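Local coordinates for protein citrate synthase (PDB 2P2W) that probably catalyses the condensation of oxaloacetate with acetyl-CoA and water to citrate and CoA, a step of the tricarboxylic acid cycle, at residues 45-50 / 61-66; 109-114 / 332-337; 150-153 / 157-160. All blocks are in the same frame, centred on the assembly; numbering follows the deposited sequence.

Contact 1 is buried, while contacts 2 and 3 lie at the surface. Contacts 1 and 2 each join two helices of a mostly helical chain; contact 3 joins a helix to a loop. Contact 1 pairs the neighbouring helices 42-51 and 57-69 through aromatic rings. Contact 2 pairs helices 110-133 and 317-337, far apart in sequence, through aliphatic branches. Contact 3 is local: helix 147-156 packs on the loop that leaves it, by a backbone hydrogen bond and tyrosine rings against the main chain. Contacts 1 and 2 touch, and a salt bridge from Lys66 to Glu113 links them. Contact 3 touches neither, and its nearest atoms are about 9 Å from contact 1.

Contact 1 (45-50 / 61-66); sequences TAYFLW and EEFKRK
Tyr47, Trp50 and Phe63 form an aromatic cluster between two successive helices, 42-51 and 57-69, of the mostly helical citrate synthase fold. Phe63 is the one residue of 61-66 that reaches across. Its closest backbone partner is Tyr47, with the two CA atoms 7.6 Å apart.

The Tyr47 and Phe63 rings make a T-shaped pair. The centroids lie 5.2 Å apart and the planes stand at 83°. Tyr47 gives the edge: its CD2 sits over one face of Phe63, displaced toward the rim, and comes within 3.6 Å of Phe63 CG. The base of the Tyr47 side chain adds to this: CB lies 3.9 Å from Phe63 CE2.

Trp50 is one helical turn on from Tyr47 and takes the outer end of the same phenyl ring. Trp50 CZ3 meets Phe63 CZ at 3.9 Å. Here the two side chains cross at about a right angle and both rings use their edges. Phe63 CG is anti to the backbone N (chi1 -174°). This extends the ring from its own helix until CZ arrives at the indole.

Other elements close the site. Ile116 of helix 110-133 touches both Trp50 and Phe63. The polar ends of the rings turn to partners beyond the pair: Tyr47 OH hydrogen bonds to Lys53 NZ, and Trp50 NE1 to Thr330 OG1.

All three touching residues are buried, and their contact is purely apolar. The helices are therefore joined here by ring shape, dispersion and the electrostatics of a C-H edge over a pi face, which together probably help to set how the Phe63 ring is turned, along with Ile116.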
loop_
_atom_site.group_PDB
_atom_site.type_symbol
_atom_site.label_atom_id
_atom_site.label_comp_id
_atom_site.label_asym_id
_atom_site.label_seq_id
_atom_site.Cartn_x
_atom_site.Cartn_y
_atom_site.Cartn_z
ATOM N N THR A 45 -14.305 12.041 -18.808
ATOM C CA THR A 45 -14.225 10.607 -18.562
ATOM C C THR A 45 -14.137 10.313 -17.064
ATOM O O THR A 45 -14.693 9.327 -16.588
ATOM C CB THR A 45 -13.031 9.977 -19.301
ATOM O OG1 THR A 45 -13.252 10.075 -20.718
ATOM C CG2 THR A 45 -12.884 8.498 -18.917
ATOM N N ALA A 46 -13.457 11.181 -16.320
ATOM C CA ALA A 46 -13.338 10.994 -14.875
ATOM C C ALA A 46 -14.729 11.133 -14.262
ATOM O O ALA A 46 -15.109 10.384 -13.360
ATOM C CB ALA A 46 -12.394 12.032 -14.286
ATOM N N TYR A 47 -15.488 12.100 -14.764
ATOM C CA TYR A 47 -16.845 12.324 -14.279
ATOM C C TYR A 47 -17.644 11.046 -14.520
ATOM O O TYR A 47 -18.355 10.558 -13.639
ATOM C CB TYR A 47 -17.494 13.477 -15.046
ATOM C CG TYR A 47 -18.902 13.798 -14.595
ATOM C CD1 TYR A 47 -19.984 13.009 -14.995
ATOM C CD2 TYR A 47 -19.152 14.878 -13.757
ATOM C CE1 TYR A 47 -21.282 13.294 -14.568
ATOM C CE2 TYR A 47 -20.444 15.173 -13.326
ATOM C CZ TYR A 47 -21.502 14.377 -13.736
ATOM O OH TYR A 47 -22.776 14.678 -13.316
ATOM N N PHE A 48 -17.512 10.511 -15.729
ATOM C CA PHE A 48 -18.216 9.297 -16.123
ATOM C C PHE A 48 -17.859 8.111 -15.228
ATOM O O PHE A 48 -18.730 7.339 -14.828
ATOM C CB PHE A 48 -17.898 8.976 -17.587
ATOM C CG PHE A 48 -18.607 7.762 -18.116
ATOM C CD1 PHE A 48 -19.962 7.567 -17.871
ATOM C CD2 PHE A 48 -17.924 6.828 -18.887
ATOM C CE1 PHE A 48 -20.630 6.456 -18.386
ATOM C CE2 PHE A 48 -18.580 5.715 -19.408
ATOM C CZ PHE A 48 -19.938 5.529 -19.156
ATOM N N LEU A 49 -16.578 7.970 -14.907
ATOM C CA LEU A 49 -16.139 6.870 -14.053
ATOM C C LEU A 49 -16.664 6.997 -12.619
ATOM O O LEU A 49 -17.096 6.012 -12.025
ATOM C CB LEU A 49 -14.608 6.784 -14.047
ATOM C CG LEU A 49 -13.990 6.211 -15.326
ATOM C CD1 LEU A 49 -12.471 6.347 -15.296
ATOM C CD2 LEU A 49 -14.396 4.747 -15.459
ATOM N N TRP A 50 -16.637 8.211 -12.071
ATOM C CA TRP A 50 -17.101 8.443 -10.704
ATOM C C TRP A 50 -18.616 8.521 -10.527
ATOM O O TRP A 50 -19.150 8.024 -9.538
ATOM C CB TRP A 50 -16.494 9.735 -10.135
ATOM C CG TRP A 50 -15.077 9.607 -9.655
ATOM C CD1 TRP A 50 -14.551 8.588 -8.909
ATOM C CD2 TRP A 50 -14.019 10.552 -9.846
ATOM N NE1 TRP A 50 -13.228 8.842 -8.623
ATOM C CE2 TRP A 50 -12.875 10.040 -9.186
ATOM C CE3 TRP A 50 -13.924 11.784 -10.510
ATOM C CZ2 TRP A 50 -11.650 10.718 -9.173
ATOM C CZ3 TRP A 50 -12.704 12.460 -10.496
ATOM C CH2 TRP A 50 -11.583 11.921 -9.830
ATOM N N GLU A 61 -19.270 21.594 -17.213
ATOM C CA GLU A 61 -18.742 22.930 -16.971
ATOM C C GLU A 61 -18.487 23.132 -15.481
ATOM O O GLU A 61 -17.419 23.595 -15.078
ATOM C CB GLU A 61 -19.729 23.989 -17.472
ATOM C CG GLU A 61 -19.144 25.389 -17.554
ATOM C CD GLU A 61 -20.195 26.455 -17.841
ATOM O OE1 GLU A 61 -21.174 26.563 -17.065
ATOM O OE2 GLU A 61 -20.039 27.183 -18.845
ATOM N N GLU A 62 -19.478 22.786 -14.665
ATOM C CA GLU A 62 -19.360 22.927 -13.219
ATOM C C GLU A 62 -18.314 21.974 -12.644
ATOM O O GLU A 62 -17.580 22.327 -11.720
ATOM C CB GLU A 62 -20.718 22.677 -12.559
ATOM C CG GLU A 62 -21.697 23.828 -12.736
ATOM C CD GLU A 62 -23.139 23.412 -12.513
ATOM O OE1 GLU A 62 -23.380 22.525 -11.664
ATOM O OE2 GLU A 62 -24.030 23.982 -13.180
ATOM N N PHE A 63 -18.243 20.767 -13.193
ATOM C CA PHE A 63 -17.273 19.791 -12.713
ATOM C C PHE A 63 -15.853 20.246 -13.050
ATOM O O PHE A 63 -14.928 20.038 -12.266
ATOM C CB PHE A 63 -17.544 18.415 -13.330
ATOM C CG PHE A 63 -16.679 17.316 -12.769
ATOM C CD1 PHE A 63 -16.781 16.946 -11.428
ATOM C CD2 PHE A 63 -15.750 16.666 -13.575
ATOM C CE1 PHE A 63 -15.966 15.943 -10.894
ATOM C CE2 PHE A 63 -14.929 15.660 -13.053
ATOM C CZ PHE A 63 -15.037 15.299 -11.710
ATOM N N LYS A 64 -15.677 20.865 -14.216
ATOM C CA LYS A 64 -14.352 21.338 -14.609
ATOM C C LYS A 64 -13.906 22.468 -13.693
ATOM O O LYS A 64 -12.733 22.556 -13.336
ATOM C CB LYS A 64 -14.341 21.807 -16.070
ATOM C CG LYS A 64 -14.132 20.678 -17.072
ATOM C CD LYS A 64 -14.198 21.164 -18.515
ATOM C CE LYS A 64 -13.047 22.108 -18.836
ATOM N NZ LYS A 64 -12.572 21.952 -20.241
ATOM N N ARG A 65 -14.840 23.331 -13.307
ATOM C CA ARG A 65 -14.504 24.430 -12.408
ATOM C C ARG A 65 -14.174 23.893 -11.015
ATOM O O ARG A 65 -13.336 24.455 -10.310
ATOM C CB ARG A 65 -15.657 25.438 -12.318
ATOM C CG ARG A 65 -15.868 26.253 -13.588
ATOM C CD ARG A 65 -16.531 27.586 -13.266
ATOM N NE ARG A 65 -17.835 27.417 -12.638
ATOM C CZ ARG A 65 -18.989 27.419 -13.299
ATOM N NH1 ARG A 65 -19.004 27.583 -14.615
ATOM N NH2 ARG A 65 -20.129 27.250 -12.642
ATOM N N LYS A 66 -14.834 22.804 -10.628
ATOM C CA LYS A 66 -14.603 22.186 -9.325
ATOM C C LYS A 66 -13.186 21.624 -9.251
ATOM O O LYS A 66 -12.432 21.923 -8.318
ATOM C CB LYS A 66 -15.606 21.052 -9.081
ATOM C CG LYS A 66 -15.355 20.279 -7.789
ATOM C CD LYS A 66 -16.426 19.224 -7.538
ATOM C CE LYS A 66 -17.709 19.853 -7.032
ATOM N NZ LYS A 66 -17.729 19.874 -5.541
#

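Contact 2 (109-114 / 332-337); sequences EDLREK and HVIEYV
Leu111 and Ile334 face each other between two nearly antiparallel helices, 110-133 and 317-337, packed in the mostly helical citrate synthase fold. The short helical segments run at 167° with their axes 10.1 Å apart at closest. The contact lies at the surface, near the start of helix 110-133 and the last turns of helix 317-337. The side chain of Val337 is about 12 Å from a bound citrate anion.

Contacts between aliphatic branches make up one part. Leu111 and Ile334 pass alongside each other in opposite directions. Leu111 CG and CD2 both meet Ile334 CG1, with CG at 4.1 Å from it.

A second kind of packing sets a branch tip on the base of Arg112. Ile334 CD1 settles against Arg112 CA at 3.7 Å, and it also lies 4.0 Å from Arg112 CB. The chain of Ile334 puts CG1 anti to its own carbonyl carbon (chi1 -67°) and then runs on nearly straight to CD1. An alanine here would remove CG1 and CD1 and would probably leave a gap between Leu111 and the backbone of Arg112.

Polar groups point to other partners. The guanidinium end of Arg112 leads away from 332-337, and its NH1 probably hydrogen bonds to the backbone O of Trp50. The two helices also share a third neighbour, since Leu111 and Val333 both touch Leu195 of helix 195-207. On another side of helix 317-337, the Tyr336 ring makes a cation-pi contact with Lys4 of the second subunit.

Val337 adds one more pair to the aliphatic group: its CG2 lies between the backbone N and the carbonyl carbon and stands 4.0 Å from Leu111 CD2.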
loop_
_atom_site.group_PDB
_atom_site.type_symbol
_atom_site.label_atom_id
_atom_site.label_comp_id
_atom_site.label_asym_id
_atom_site.label_seq_id
_atom_site.Cartn_x
_atom_site.Cartn_y
_atom_site.Cartn_z
ATOM N N GLU A 109 -19.767 9.613 -1.878
ATOM C CA GLU A 109 -20.333 10.875 -1.410
ATOM C C GLU A 109 -19.241 11.855 -0.961
ATOM O O GLU A 109 -18.734 12.664 -1.729
ATOM C CB GLU A 109 -21.274 10.573 -0.244
ATOM C CG GLU A 109 -22.291 11.692 -0.017
ATOM C CD GLU A 109 -22.750 11.676 1.424
ATOM O OE1 GLU A 109 -22.578 10.658 2.084
ATOM O OE2 GLU A 109 -23.297 12.685 1.872
ATOM N N ASP A 110 -18.916 11.805 0.343
ATOM C CA ASP A 110 -17.783 12.592 0.824
ATOM C C ASP A 110 -16.467 11.950 0.377
ATOM O O ASP A 110 -15.467 12.605 0.107
ATOM C CB ASP A 110 -17.848 12.638 2.351
ATOM C CG ASP A 110 -16.714 13.506 2.880
ATOM O OD1 ASP A 110 -16.713 14.698 2.569
ATOM O OD2 ASP A 110 -15.890 13.000 3.638
ATOM N N LEU A 111 -16.491 10.606 0.352
ATOM C CA LEU A 111 -15.351 9.862 -0.161
ATOM C C LEU A 111 -15.096 10.205 -1.631
ATOM O O LEU A 111 -13.964 10.322 -2.085
ATOM C CB LEU A 111 -15.684 8.372 -0.015
ATOM C CG LEU A 111 -14.454 7.458 -0.072
ATOM C CD1 LEU A 111 -13.367 7.870 0.921
ATOM C CD2 LEU A 111 -14.794 6.000 0.254
ATOM N N ARG A 112 -16.175 10.377 -2.388
ATOM C CA ARG A 112 -16.054 10.733 -3.795
ATOM C C ARG A 112 -15.527 12.164 -3.916
ATOM O O ARG A 112 -14.723 12.468 -4.794
ATOM C CB ARG A 112 -17.409 10.600 -4.498
ATOM C CG ARG A 112 -17.379 10.976 -5.976
ATOM C CD ARG A 112 -18.573 10.404 -6.724
ATOM N NE ARG A 112 -19.847 10.777 -6.117
ATOM C CZ ARG A 112 -21.029 10.314 -6.515
ATOM N NH1 ARG A 112 -21.105 9.457 -7.527
ATOM N NH2 ARG A 112 -22.140 10.707 -5.901
ATOM N N GLU A 113 -15.977 13.042 -3.025
ATOM C CA GLU A 113 -15.524 14.430 -3.046
ATOM C C GLU A 113 -14.026 14.431 -2.753
ATOM O O GLU A 113 -13.254 15.187 -3.349
ATOM C CB GLU A 113 -16.265 15.242 -1.984
ATOM C CG GLU A 113 -16.135 16.748 -2.137
ATOM C CD GLU A 113 -16.722 17.252 -3.441
ATOM O OE1 GLU A 113 -17.739 16.686 -3.892
ATOM O OE2 GLU A 113 -16.178 18.220 -4.009
ATOM N N LYS A 114 -13.620 13.563 -1.833
ATOM C CA LYS A 114 -12.219 13.442 -1.462
ATOM C C LYS A 114 -11.404 12.938 -2.655
ATOM O O LYS A 114 -10.293 13.414 -2.907
ATOM C CB LYS A 114 -12.079 12.471 -0.285
ATOM C CG LYS A 114 -10.719 12.493 0.386
ATOM C CD LYS A 114 -10.782 11.880 1.781
ATOM C CE LYS A 114 -11.966 12.419 2.576
ATOM N NZ LYS A 114 -11.585 13.583 3.425
ATOM N N HIS A 332 -12.927 2.403 -7.669
ATOM C CA HIS A 332 -13.014 1.055 -7.120
ATOM C C HIS A 332 -13.135 1.048 -5.601
ATOM O O HIS A 332 -13.964 0.328 -5.047
ATOM C CB HIS A 332 -11.799 0.231 -7.554
ATOM C CG HIS A 332 -11.984 -0.445 -8.875
ATOM N ND1 HIS A 332 -12.726 -1.596 -9.020
ATOM C CD2 HIS A 332 -11.572 -0.102 -10.120
ATOM C CE1 HIS A 332 -12.766 -1.933 -10.299
ATOM N NE2 HIS A 332 -12.075 -1.041 -10.985
ATOM N N VAL A 333 -12.311 1.838 -4.921
ATOM C CA VAL A 333 -12.376 1.901 -3.461
ATOM C C VAL A 333 -13.800 2.269 -3.031
ATOM O O VAL A 333 -14.397 1.597 -2.190
ATOM C CB VAL A 333 -11.377 2.950 -2.893
ATOM C CG1 VAL A 333 -11.645 3.189 -1.410
ATOM C CG2 VAL A 333 -9.945 2.452 -3.087
ATOM N N ILE A 334 -14.338 3.328 -3.631
ATOM C CA ILE A 334 -15.687 3.799 -3.326
ATOM C C ILE A 334 -16.731 2.704 -3.530
ATOM O O ILE A 334 -17.569 2.463 -2.663
ATOM C CB ILE A 334 -16.071 5.006 -4.216
ATOM C CG1 ILE A 334 -15.200 6.215 -3.862
ATOM C CG2 ILE A 334 -17.550 5.336 -4.032
ATOM C CD1 ILE A 334 -15.237 7.320 -4.888
ATOM N N GLU A 335 -16.685 2.054 -4.687
ATOM C CA GLU A 335 -17.624 0.986 -5.007
ATOM C C GLU A 335 -17.494 -0.168 -4.019
ATOM O O GLU A 335 -18.483 -0.617 -3.438
ATOM C CB GLU A 335 -17.374 0.465 -6.426
ATOM C CG GLU A 335 -18.356 -0.614 -6.877
ATOM C CD GLU A 335 -18.026 -1.161 -8.260
ATOM O OE1 GLU A 335 -16.948 -1.775 -8.410
ATOM O OE2 GLU A 335 -18.844 -0.976 -9.193
ATOM N N TYR A 336 -16.266 -0.640 -3.822
ATOM C CA TYR A 336 -16.020 -1.759 -2.916
ATOM C C TYR A 336 -16.496 -1.551 -1.476
ATOM O O TYR A 336 -17.185 -2.409 -0.914
ATOM C CB TYR A 336 -14.534 -2.095 -2.875
ATOM C CG TYR A 336 -14.249 -3.405 -2.185
ATOM C CD1 TYR A 336 -14.431 -4.619 -2.854
ATOM C CD2 TYR A 336 -13.828 -3.442 -0.856
ATOM C CE1 TYR A 336 -14.202 -5.835 -2.218
ATOM C CE2 TYR A 336 -13.597 -4.653 -0.208
ATOM C CZ TYR A 336 -13.785 -5.844 -0.896
ATOM O OH TYR A 336 -13.551 -7.044 -0.268
ATOM N N VAL A 337 -16.117 -0.430 -0.870
ATOM C CA VAL A 337 -16.495 -0.224 0.530
ATOM C C VAL A 337 -18.002 0.041 0.744
ATOM O O VAL A 337 -18.495 0.056 1.860
ATOM C CB VAL A 337 -15.682 0.940 1.101
ATOM C CG1 VAL A 337 -14.189 0.652 0.966
ATOM C CG2 VAL A 337 -16.018 2.225 0.370
#

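Contact 3 (150-153 / 157-160)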
loop_
_atom_site.group_PDB
_atom_site.type_symbol
_atom_site.label_atom_id
_atom_site.label_comp_id
_atom_site.label_asym_id
_atom_site.label_seq_id
_atom_site.Cartn_x
_atom_site.Cartn_y
_atom_site.Cartn_z
ATOM N N ASN A 150 -3.364 22.511 -18.015
ATOM C CA ASN A 150 -2.716 23.102 -16.859
ATOM C C ASN A 150 -1.487 22.340 -16.391
ATOM O O ASN A 150 -0.506 22.944 -15.945
ATOM C CB ASN A 150 -3.693 23.219 -15.699
ATOM C CG ASN A 150 -3.046 23.823 -14.479
ATOM O OD1 ASN A 150 -2.690 25.004 -14.464
ATOM N ND2 ASN A 150 -2.912 23.019 -13.432
ATOM N N PHE A 151 -1.543 21.015 -16.463
ATOM C CA PHE A 151 -0.399 20.218 -16.045
ATOM C C PHE A 151 0.779 20.563 -16.944
ATOM O O PHE A 151 1.884 20.832 -16.472
ATOM C CB PHE A 151 -0.711 18.724 -16.148
ATOM C CG PHE A 151 0.477 17.842 -15.888
ATOM C CD1 PHE A 151 1.307 18.075 -14.796
ATOM C CD2 PHE A 151 0.767 16.777 -16.735
ATOM C CE1 PHE A 151 2.412 17.261 -14.547
ATOM C CE2 PHE A 151 1.871 15.952 -16.497
ATOM C CZ PHE A 151 2.694 16.197 -15.400
ATOM N N TYR A 152 0.525 20.574 -18.245
ATOM C CA TYR A 152 1.568 20.878 -19.212
ATOM C C TYR A 152 2.129 22.282 -18.983
ATOM O O TYR A 152 3.336 22.506 -19.093
ATOM C CB TYR A 152 1.006 20.760 -20.625
ATOM C CG TYR A 152 2.064 20.664 -21.698
ATOM C CD1 TYR A 152 2.597 19.430 -22.075
ATOM C CD2 TYR A 152 2.536 21.809 -22.336
ATOM C CE1 TYR A 152 3.574 19.342 -23.068
ATOM C CE2 TYR A 152 3.509 21.735 -23.323
ATOM C CZ TYR A 152 4.024 20.503 -23.687
ATOM O OH TYR A 152 4.977 20.438 -24.675
ATOM N N TYR A 153 1.255 23.225 -18.645
ATOM C CA TYR A 153 1.694 24.594 -18.417
ATOM C C TYR A 153 2.502 24.760 -17.129
ATOM O O TYR A 153 3.474 25.515 -17.102
ATOM C CB TYR A 153 0.494 25.549 -18.416
ATOM C CG TYR A 153 0.898 26.995 -18.589
ATOM C CD1 TYR A 153 1.070 27.535 -19.865
ATOM C CD2 TYR A 153 1.170 27.805 -17.489
ATOM C CE1 TYR A 153 1.511 28.845 -20.043
ATOM C CE2 TYR A 153 1.611 29.119 -17.653
ATOM C CZ TYR A 153 1.781 29.630 -18.934
ATOM O OH TYR A 153 2.230 30.919 -19.114
ATOM N N GLY A 157 5.530 25.906 -18.748
ATOM C CA GLY A 157 5.177 27.303 -18.948
ATOM C C GLY A 157 4.743 27.654 -20.362
ATOM O O GLY A 157 4.887 28.797 -20.796
ATOM N N GLU A 158 4.209 26.677 -21.086
ATOM C CA GLU A 158 3.752 26.908 -22.451
ATOM C C GLU A 158 2.639 25.935 -22.833
ATOM O O GLU A 158 2.443 24.911 -22.174
ATOM C CB GLU A 158 4.927 26.772 -23.427
ATOM C CG GLU A 158 5.649 25.442 -23.345
ATOM C CD GLU A 158 6.967 25.441 -24.100
ATOM O OE1 GLU A 158 7.330 26.491 -24.672
ATOM O OE2 GLU A 158 7.642 24.390 -24.117
ATOM N N ARG A 159 1.901 26.270 -23.887
ATOM C CA ARG A 159 0.818 25.421 -24.361
ATOM C C ARG A 159 1.094 24.950 -25.777
ATOM O O ARG A 159 1.518 25.727 -26.633
ATOM C CB ARG A 159 -0.517 26.160 -24.292
ATOM C CG ARG A 159 -1.127 26.136 -22.903
ATOM C CD ARG A 159 -2.624 26.359 -22.951
ATOM N NE ARG A 159 -2.977 27.761 -23.136
ATOM C CZ ARG A 159 -4.213 28.179 -23.381
ATOM N NH1 ARG A 159 -5.201 27.301 -23.475
ATOM N NH2 ARG A 159 -4.465 29.474 -23.518
ATOM N N ASN A 160 0.839 23.668 -26.015
ATOM C CA ASN A 160 1.101 23.059 -27.309
ATOM C C ASN A 160 0.015 22.058 -27.699
ATOM O O ASN A 160 -0.659 21.494 -26.840
ATOM C CB ASN A 160 2.467 22.364 -27.252
ATOM C CG ASN A 160 2.858 21.731 -28.562
ATOM O OD1 ASN A 160 2.183 20.833 -29.054
ATOM N ND2 ASN A 160 3.959 22.200 -29.141
#
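Tyr153 and Gly157 meet where helix 147-156 ends and the chain turns into a loop. Gly157 is the first residue to leave helical geometry, and its positive phi (62°) is one that glycine adopts easily.

The tight part lies at this turn. Gly157 N donates a hydrogen bond to Tyr153 O of 2.7 Å. The bond is bent, with an N-H...O angle of 137°. The same glycine lies on the ring of Tyr153: its CA sits 4.0 Å from the ring centroid, almost straight above it, as a CH-pi contact. Gly157 C lies over the same ring nearer the rim, 3.5 Å from Tyr153 CE1. Tyr153 CG stands anti to the backbone N (chi1 -163°), which sends the ring along the departing chain. Glu158 N follows, at 3.5 Å from Tyr153 CD1.

The edge of the Tyr152 ring meets the carbonyl of Glu158. Its CD2 approaches Glu158 O to 3.1 Å, in the plane of the ring. That oxygen is buried by the contact and has no hydrogen-bond partner in the model, so the C-H edge may offset its charge a little.

The outer side is looser. Glu158 and Arg159 are exposed. Arg159 CG reaches only to 4.0 Å from Tyr153 CD1, and its NH1 has a long, weak ion pair with Glu149. Asn160 CB lies 4.1 Å from Tyr152 OH.

Around the turn, Tyr152 also meets Phe156 edge-to-face within its own helix, and Tyr153 makes a cation-pi contact with Arg142. At the far end of the loop, Asn160 OD1 caps the backbone N of Lys162. The contact thus spans the link from helix 147-156 to the turn that opens helix 163-173.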